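Local coordinates for protein 5-cytosine DNA methyltransferase (Entamoeba histolytica, PDB 3QV2) that binds S-adenosyl-L-homocysteine and, as a Dnmt2-type member of the C5-methyltransferase family, probably transfers methyl groups to cytosine in tRNA or DNA, at residues Lys49-Phe55 with Asn288-Ile293; Ser194-Asn198 with Val225-Asp229. All coordinates share one frame; numbering follows the deposited sequence.

Contact 1. Residues Lys49-Phe55 with Asn288-Ile293; sequences KIYSKNF and NFTTQI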
ATOM      1  N   LYS A  49     -12.018  -0.047 -11.327  1.00 30.02           N
ATOM      2  CA  LYS A  49     -12.062   0.874 -12.458  1.00 31.30           C
ATOM      3  C   LYS A  49     -10.714   1.548 -12.683  1.00 30.04           C
ATOM      4  O   LYS A  49     -10.288   1.733 -13.823  1.00 32.27           O
ATOM      5  CB  LYS A  49     -13.168   1.916 -12.271  1.00 34.34           C
ATOM      6  CG  LYS A  49     -14.470   1.553 -12.971  1.00 40.15           C
ATOM      7  CD  LYS A  49     -15.676   1.757 -12.068  1.00 45.67           C
ATOM      8  CE  LYS A  49     -15.822   3.208 -11.643  1.00 49.79           C
ATOM      9  NZ  LYS A  49     -17.034   3.412 -10.802  1.00 52.59           N
ATOM     10  N   ILE A  50     -10.045   1.910 -11.594  1.00 26.04           N
ATOM     11  CA  ILE A  50      -8.713   2.492 -11.682  1.00 21.81           C
ATOM     12  C   ILE A  50      -7.713   1.454 -12.182  1.00 22.33           C
ATOM     13  O   ILE A  50      -6.895   1.736 -13.058  1.00 23.47           O
ATOM     14  CB  ILE A  50      -8.245   3.041 -10.322  1.00 19.48           C
ATOM     15  CG1 ILE A  50      -9.164   4.177  -9.861  1.00 20.79           C
ATOM     16  CG2 ILE A  50      -6.800   3.508 -10.410  1.00 18.39           C
ATOM     17  CD1 ILE A  50      -8.746   4.803  -8.551  1.00 22.01           C
ATOM     18  N   TYR A  51      -7.791   0.249 -11.626  1.00 19.64           N
ATOM     19  CA  TYR A  51      -6.909  -0.839 -12.028  1.00 17.41           C
ATOM     20  C   TYR A  51      -7.039  -1.115 -13.522  1.00 16.87           C
ATOM     21  O   TYR A  51      -6.048  -1.122 -14.249  1.00 17.98           O
ATOM     22  CB  TYR A  51      -7.224  -2.107 -11.231  1.00 16.66           C
ATOM     23  CG  TYR A  51      -6.208  -3.211 -11.414  1.00 15.88           C
ATOM     24  CD1 TYR A  51      -5.234  -3.450 -10.452  1.00 11.87           C
ATOM     25  CD2 TYR A  51      -6.216  -4.010 -12.549  1.00 17.21           C
ATOM     26  CE1 TYR A  51      -4.301  -4.455 -10.614  1.00 13.35           C
ATOM     27  CE2 TYR A  51      -5.286  -5.017 -12.720  1.00 16.50           C
ATOM     28  CZ  TYR A  51      -4.332  -5.236 -11.749  1.00 15.77           C
ATOM     29  OH  TYR A  51      -3.400  -6.234 -11.907  1.00 12.44           O
ATOM     30  N   SER A  52      -8.270  -1.340 -13.969  1.00 20.15           N
ATOM     31  CA  SER A  52      -8.541  -1.643 -15.369  1.00 26.75           C
ATOM     32  C   SER A  52      -8.123  -0.497 -16.287  1.00 31.38           C
ATOM     33  O   SER A  52      -7.608  -0.725 -17.381  1.00 33.88           O
ATOM     34  CB  SER A  52     -10.021  -1.973 -15.570  1.00 29.82           C
ATOM     35  OG  SER A  52     -10.375  -3.166 -14.889  1.00 30.83           O
ATOM     36  N   LYS A  53      -8.346   0.734 -15.838  1.00 31.02           N
ATOM     37  CA  LYS A  53      -7.958   1.912 -16.610  1.00 31.22           C
ATOM     38  C   LYS A  53      -6.458   1.938 -16.886  1.00 27.03           C
ATOM     39  O   LYS A  53      -6.027   2.264 -17.991  1.00 26.67           O
ATOM     40  CB  LYS A  53      -8.375   3.193 -15.884  1.00 33.50           C
ATOM     41  CG  LYS A  53      -7.733   4.463 -16.433  1.00 39.01           C
ATOM     42  CD  LYS A  53      -8.200   4.776 -17.845  1.00 44.83           C
ATOM     43  CE  LYS A  53      -7.575   6.068 -18.355  1.00 49.19           C
ATOM     44  NZ  LYS A  53      -8.094   6.457 -19.696  1.00 52.01           N
ATOM     45  N   ASN A  54      -5.667   1.589 -15.876  1.00 27.41           N
ATOM     46  CA  ASN A  54      -4.212   1.644 -15.987  1.00 27.49           C
ATOM     47  C   ASN A  54      -3.575   0.376 -16.558  1.00 26.45           C
ATOM     48  O   ASN A  54      -2.570   0.446 -17.266  1.00 26.18           O
ATOM     49  CB  ASN A  54      -3.586   1.980 -14.632  1.00 25.72           C
ATOM     50  CG  ASN A  54      -3.880   3.402 -14.191  1.00 26.80           C
ATOM     51  OD1 ASN A  54      -3.176   4.337 -14.569  1.00 24.99           O
ATOM     52  ND2 ASN A  54      -4.923   3.571 -13.387  1.00 25.80           N
ATOM     53  N   PHE A  55      -4.157  -0.779 -16.253  1.00 25.80           N
ATOM     54  CA  PHE A  55      -3.561  -2.052 -16.653  1.00 27.16           C
ATOM     55  C   PHE A  55      -4.312  -2.743 -17.789  1.00 29.00           C
ATOM     56  O   PHE A  55      -3.890  -3.796 -18.267  1.00 29.13           O
ATOM     57  CB  PHE A  55      -3.424  -2.984 -15.446  1.00 24.18           C
ATOM     58  CG  PHE A  55      -2.501  -2.457 -14.381  1.00 23.16           C
ATOM     59  CD1 PHE A  55      -1.132  -2.429 -14.590  1.00 19.47           C
ATOM     60  CD2 PHE A  55      -3.001  -1.986 -13.178  1.00 22.73           C
ATOM     61  CE1 PHE A  55      -0.278  -1.942 -13.617  1.00 18.47           C
ATOM     62  CE2 PHE A  55      -2.150  -1.500 -12.200  1.00 19.07           C
ATOM     63  CZ  PHE A  55      -0.788  -1.478 -12.422  1.00 17.67           C
ATOM     64  N   ASN A 288       2.975   7.429 -15.656  1.00 34.24           N
ATOM     65  CA  ASN A 288       1.795   7.315 -16.505  1.00 33.93           C
ATOM     66  C   ASN A 288       0.576   6.763 -15.777  1.00 31.34           C
ATOM     67  O   ASN A 288      -0.556   6.888 -16.260  1.00 31.93           O
ATOM     68  CB  ASN A 288       2.099   6.482 -17.750  1.00 37.65           C
ATOM     69  CG  ASN A 288       2.784   7.289 -18.827  1.00 42.45           C
ATOM     70  OD1 ASN A 288       2.514   8.479 -18.986  1.00 45.41           O
ATOM     71  ND2 ASN A 288       3.681   6.652 -19.570  1.00 42.86           N
ATOM     72  N   PHE A 289       0.804   6.152 -14.619  1.00 29.89           N
ATOM     73  CA  PHE A 289      -0.300   5.685 -13.792  1.00 26.81           C
ATOM     74  C   PHE A 289      -1.072   6.887 -13.259  1.00 26.70           C
ATOM     75  O   PHE A 289      -0.476   7.886 -12.861  1.00 26.89           O
ATOM     76  CB  PHE A 289       0.219   4.834 -12.632  1.00 25.66           C
ATOM     77  CG  PHE A 289      -0.868   4.270 -11.762  1.00 22.39           C
ATOM     78  CD1 PHE A 289      -1.318   2.969 -11.943  1.00 19.14           C
ATOM     79  CD2 PHE A 289      -1.446   5.040 -10.762  1.00 24.53           C
ATOM     80  CE1 PHE A 289      -2.322   2.451 -11.142  1.00 21.97           C
ATOM     81  CE2 PHE A 289      -2.449   4.524  -9.963  1.00 24.37           C
ATOM     82  CZ  PHE A 289      -2.886   3.229 -10.154  1.00 23.13           C
ATOM     83  N   THR A 290      -2.397   6.791 -13.257  1.00 23.72           N
ATOM     84  CA  THR A 290      -3.234   7.879 -12.765  1.00 24.27           C
ATOM     85  C   THR A 290      -4.540   7.381 -12.146  1.00 26.70           C
ATOM     86  O   THR A 290      -5.178   6.466 -12.666  1.00 26.40           O
ATOM     87  CB  THR A 290      -3.555   8.896 -13.881  1.00 24.82           C
ATOM     88  OG1 THR A 290      -4.390   9.938 -13.360  1.00 25.78           O
ATOM     89  CG2 THR A 290      -4.267   8.213 -15.041  1.00 25.58           C
ATOM     90  N   THR A 291      -4.923   7.986 -11.026  1.00 24.18           N
ATOM     91  CA  THR A 291      -6.198   7.689 -10.387  1.00 25.88           C
ATOM     92  C   THR A 291      -7.266   8.608 -10.965  1.00 28.16           C
ATOM     93  O   THR A 291      -8.449   8.490 -10.641  1.00 24.04           O
ATOM     94  CB  THR A 291      -6.126   7.903  -8.869  1.00 28.52           C
ATOM     95  OG1 THR A 291      -5.862   9.284  -8.595  1.00 29.43           O
ATOM     96  CG2 THR A 291      -5.023   7.050  -8.261  1.00 27.21           C
ATOM     97  N   GLN A 292      -6.832   9.526 -11.823  1.00 35.83           N
ATOM     98  CA  GLN A 292      -7.732  10.483 -12.454  1.00 44.27           C
ATOM     99  C   GLN A 292      -8.580   9.809 -13.526  1.00 47.89           C
ATOM    100  O   GLN A 292      -8.546  10.196 -14.694  1.00 51.37           O
ATOM    101  CB  GLN A 292      -6.939  11.638 -13.070  1.00 50.52           C
ATOM    102  CG  GLN A 292      -7.795  12.808 -13.530  1.00 56.94           C
ATOM    103  CD  GLN A 292      -8.417  13.567 -12.375  1.00 63.52           C
ATOM    104  OE1 GLN A 292      -7.840  14.527 -11.867  1.00 66.27           O
ATOM    105  NE2 GLN A 292      -9.602  13.139 -11.954  1.00 64.47           N
ATOM    106  N   ILE A 293      -9.333   8.791 -13.123  1.00 46.95           N
ATOM    107  CA  ILE A 293     -10.260   8.124 -14.023  1.00 46.06           C
ATOM    108  C   ILE A 293     -11.490   8.998 -14.199  1.00 48.88           C
ATOM    109  O   ILE A 293     -12.008   9.553 -13.231  1.00 48.99           O
ATOM    110  CB  ILE A 293     -10.690   6.748 -13.484  1.00 43.74           C
ATOM    111  CG1 ILE A 293      -9.644   5.688 -13.825  1.00 42.03           C
ATOM    112  CG2 ILE A 293     -12.037   6.343 -14.061  1.00 42.75           C
ATOM    113  CD1 ILE A 293      -8.278   5.957 -13.238  1.00 42.90           C
TER
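An asparagine amide docks helix 45-55 onto the extended loop between helices 276-282 and 298-306, through Asn54 and the backbone of Thr290. The amide pairs with both backbone groups, N and O, of Thr290: Thr290 N donates to Asn54 OD1 at 2.9 Å, and Asn54 ND2 donates to Thr290 O at 3.0 Å, both bonds nearly straight. Asn54 ND2 also donates to Ile50 O, one turn back in the helix, at 2.7 Å. Ile50 O already accepts from Asn54 N, and the two donors reach it from opposite faces of its plane. With three bonds, the amide's rotation is fixed. It lies stacked over one face of the Phe289 ring, the planes 15° apart and Asn54 CG 3.4 Å from Phe289 CD1.

Apolar groups close the rest. Ile50 CG2 meets Phe289 CZ at 3.9 Å, while CE2 of Phe55 comes to the edge of the same ring. CD1 of Ile293 rests on Ile50, and Ile293 CG1 packs tightly on the aliphatic part of Lys53, 3.5 Å from Lys53 CG. Ile50 also touches Ile20, a residue of the S-adenosyl-L-homocysteine site. Asparagine suits this place because, carrying both donor and acceptor, it can pair with a strand-like backbone as another strand would, so the loop is held by its main chain as well as by its side chains.

Contact 2. Residues Ser194-Asn198 with Val225-Asp229; sequences SMISN and VGKDD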
ATOM      1  N   SER A 194      15.878  12.613  -2.988  1.00 46.39           N
ATOM      2  CA  SER A 194      14.710  13.376  -3.389  1.00 44.05           C
ATOM      3  C   SER A 194      14.152  14.149  -2.204  1.00 40.67           C
ATOM      4  O   SER A 194      14.305  13.738  -1.054  1.00 39.74           O
ATOM      5  CB  SER A 194      13.636  12.448  -3.958  1.00 42.01           C
ATOM      6  OG  SER A 194      13.136  11.582  -2.954  1.00 42.29           O
ATOM      7  N   MET A 195      13.513  15.274  -2.495  1.00 39.05           N
ATOM      8  CA  MET A 195      12.845  16.065  -1.474  1.00 38.95           C
ATOM      9  C   MET A 195      11.359  16.111  -1.804  1.00 37.07           C
ATOM     10  O   MET A 195      10.937  15.632  -2.856  1.00 39.77           O
ATOM     11  CB  MET A 195      13.422  17.482  -1.430  1.00 38.49           C
ATOM     12  CG  MET A 195      13.865  17.938  -0.044  1.00 42.08           C
ATOM     13  SD  MET A 195      15.307  17.050   0.580  1.00 63.58           S
ATOM     14  CE  MET A 195      16.557  17.557  -0.600  1.00 91.77           C
ATOM     15  N   ILE A 196      10.565  16.681  -0.903  1.00 30.42           N
ATOM     16  CA  ILE A 196       9.136  16.837  -1.142  1.00 26.51           C
ATOM     17  C   ILE A 196       8.913  17.594  -2.446  1.00 29.15           C
ATOM     18  O   ILE A 196       7.898  17.414  -3.122  1.00 27.80           O
ATOM     19  CB  ILE A 196       8.455  17.597   0.009  1.00 25.76           C
ATOM     20  CG1 ILE A 196       8.733  16.908   1.347  1.00 26.31           C
ATOM     21  CG2 ILE A 196       6.956  17.716  -0.237  1.00 23.33           C
ATOM     22  CD1 ILE A 196       8.020  17.550   2.513  1.00 26.81           C
ATOM     23  N   SER A 197       9.881  18.435  -2.795  1.00 33.09           N
ATOM     24  CA  SER A 197       9.821  19.235  -4.012  1.00 34.79           C
ATOM     25  C   SER A 197       9.573  18.374  -5.250  1.00 36.07           C
ATOM     26  O   SER A 197       8.783  18.737  -6.121  1.00 36.63           O
ATOM     27  CB  SER A 197      11.124  20.022  -4.188  1.00 36.58           C
ATOM     28  OG  SER A 197      11.536  20.617  -2.967  1.00 40.21           O
ATOM     29  N   ASN A 198      10.248  17.229  -5.315  1.00 37.24           N
ATOM     30  CA  ASN A 198      10.217  16.371  -6.500  1.00 37.25           C
ATOM     31  C   ASN A 198       8.842  15.797  -6.846  1.00 35.02           C
ATOM     32  O   ASN A 198       8.627  15.322  -7.961  1.00 35.95           O
ATOM     33  CB  ASN A 198      11.232  15.232  -6.360  1.00 38.70           C
ATOM     34  CG  ASN A 198      12.662  15.731  -6.259  1.00 41.95           C
ATOM     35  OD1 ASN A 198      13.162  15.999  -5.166  1.00 41.70           O
ATOM     36  ND2 ASN A 198      13.329  15.855  -7.401  1.00 43.54           N
ATOM     37  N   VAL A 225       3.933  20.928   6.170  1.00 25.21           N
ATOM     38  CA  VAL A 225       5.281  20.780   5.635  1.00 25.74           C
ATOM     39  C   VAL A 225       5.541  21.715   4.458  1.00 25.95           C
ATOM     40  O   VAL A 225       4.617  22.114   3.748  1.00 23.71           O
ATOM     41  CB  VAL A 225       5.545  19.332   5.177  1.00 23.90           C
ATOM     42  CG1 VAL A 225       5.481  18.381   6.360  1.00 24.41           C
ATOM     43  CG2 VAL A 225       4.546  18.926   4.106  1.00 19.93           C
ATOM     44  N   GLY A 226       6.809  22.062   4.264  1.00 28.88           N
ATOM     45  CA  GLY A 226       7.230  22.856   3.125  1.00 28.05           C
ATOM     46  C   GLY A 226       7.999  21.993   2.144  1.00 30.12           C
ATOM     47  O   GLY A 226       8.288  20.832   2.429  1.00 32.08           O
ATOM     48  N   LYS A 227       8.338  22.557   0.991  1.00 30.45           N
ATOM     49  CA  LYS A 227       8.986  21.793  -0.070  1.00 32.86           C
ATOM     50  C   LYS A 227      10.307  21.160   0.360  1.00 32.84           C
ATOM     51  O   LYS A 227      10.812  20.259  -0.312  1.00 33.53           O
ATOM     52  CB  LYS A 227       9.202  22.669  -1.307  1.00 37.11           C
ATOM     53  CG  LYS A 227      10.089  23.879  -1.069  1.00 39.05           C
ATOM     54  CD  LYS A 227      10.161  24.753  -2.309  1.00 42.06           C
ATOM     55  CE  LYS A 227       8.779  25.238  -2.721  1.00 46.85           C
ATOM     56  NZ  LYS A 227       8.830  26.117  -3.923  1.00 49.27           N
ATOM     57  N   ASP A 228      10.863  21.622   1.476  1.00 33.61           N
ATOM     58  CA  ASP A 228      12.165  21.135   1.928  1.00 37.07           C
ATOM     59  C   ASP A 228      12.110  20.310   3.216  1.00 39.44           C
ATOM     60  O   ASP A 228      13.099  19.683   3.596  1.00 40.48           O
ATOM     61  CB  ASP A 228      13.151  22.299   2.084  1.00 40.83           C
ATOM     62  CG  ASP A 228      13.620  22.847   0.749  1.00 43.85           C
ATOM     63  OD1 ASP A 228      13.552  22.104  -0.251  1.00 43.47           O
ATOM     64  OD2 ASP A 228      14.059  24.016   0.702  1.00 46.12           O
ATOM     65  N   ASP A 229      10.957  20.306   3.879  1.00 43.17           N
ATOM     66  CA  ASP A 229      10.810  19.598   5.150  1.00 45.47           C
ATOM     67  C   ASP A 229      11.122  18.107   5.039  1.00 47.02           C
ATOM     68  O   ASP A 229      11.000  17.515   3.967  1.00 46.87           O
ATOM     69  CB  ASP A 229       9.415  19.818   5.738  1.00 45.52           C
ATOM     70  CG  ASP A 229       9.307  21.126   6.496  1.00 46.45           C
ATOM     71  OD1 ASP A 229       9.820  21.195   7.632  1.00 46.00           O
ATOM     72  OD2 ASP A 229       8.714  22.086   5.963  1.00 47.81           O
TER
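Lys227 O is the polar atom on which this contact turns, taking two donors from Ser197. The hydroxyl of Ser197 gives the stronger bond, OG to Lys227 O at 2.8 Å, approaching from above the carbonyl plane, 47° out of it. Ser197 N adds a weak bond to the same oxygen, bent to an N-H...O angle of 122°. A small hydroxyl side chain suits this place: with OG beside the backbone N (chi1 -44°), both donors of one residue can address a single acceptor. Lys227 CB lies 3.5 Å from Ser197 OG, while the rest of the lysine leads away from the loop.

Next to this polar pair Ile196 makes the apolar contact. Ile196 CD1 touches two main-chain oxygens, Gly226 O and Asp229 O, each at 3.3 Å, and meets Val225 CB at 4.0 Å. The CG1-CD1 arm of isoleucine is long enough to reach the oxygens of the turn and the side chain of Val225. Met195 CG also lies against Lys227 O, 3.8 Å away.

Each partner is also braced internally. Asn198 OD1 accepts from Met195 N, while Asn198 N returns a bond to Met195 O. Asp229 OD2 takes Gly226 N at 2.6 Å and also Phe257 N, which links the far end of the turn to a later loop. Val225 is paired with Ile249 and Cys251 in the small parallel sheet. A type I beta turn, Gly226 to Asp229, thus ends the chain's run through that sheet, its second carbonyl received by a serine, consistent with the small target-recognition domain of C5-methyltransferases.

In the fold
Both contacts are partly buried and belong to one methyltransferase chain, yet they join different parts of the fold. Contact 1 brings helix 45-55, near the S-adenosyl-L-homocysteine site, together with a loop more than 230 residues later. Contact 2 is more local in sequence, lies farther from the centre of the chain and away from the annotated sites, and ties a loop to a turn beside the small two-stranded sheet. The centres of contacts 1 and 2 are 26 Å apart. In each, one polar side chain addresses main-chain groups, but the asparagine both gives and receives, whereas the serine only donates across its contact. Amide-on-ring stacking belongs to contact 1; at contact 2 isoleucine and methionine pack largely against backbone oxygens.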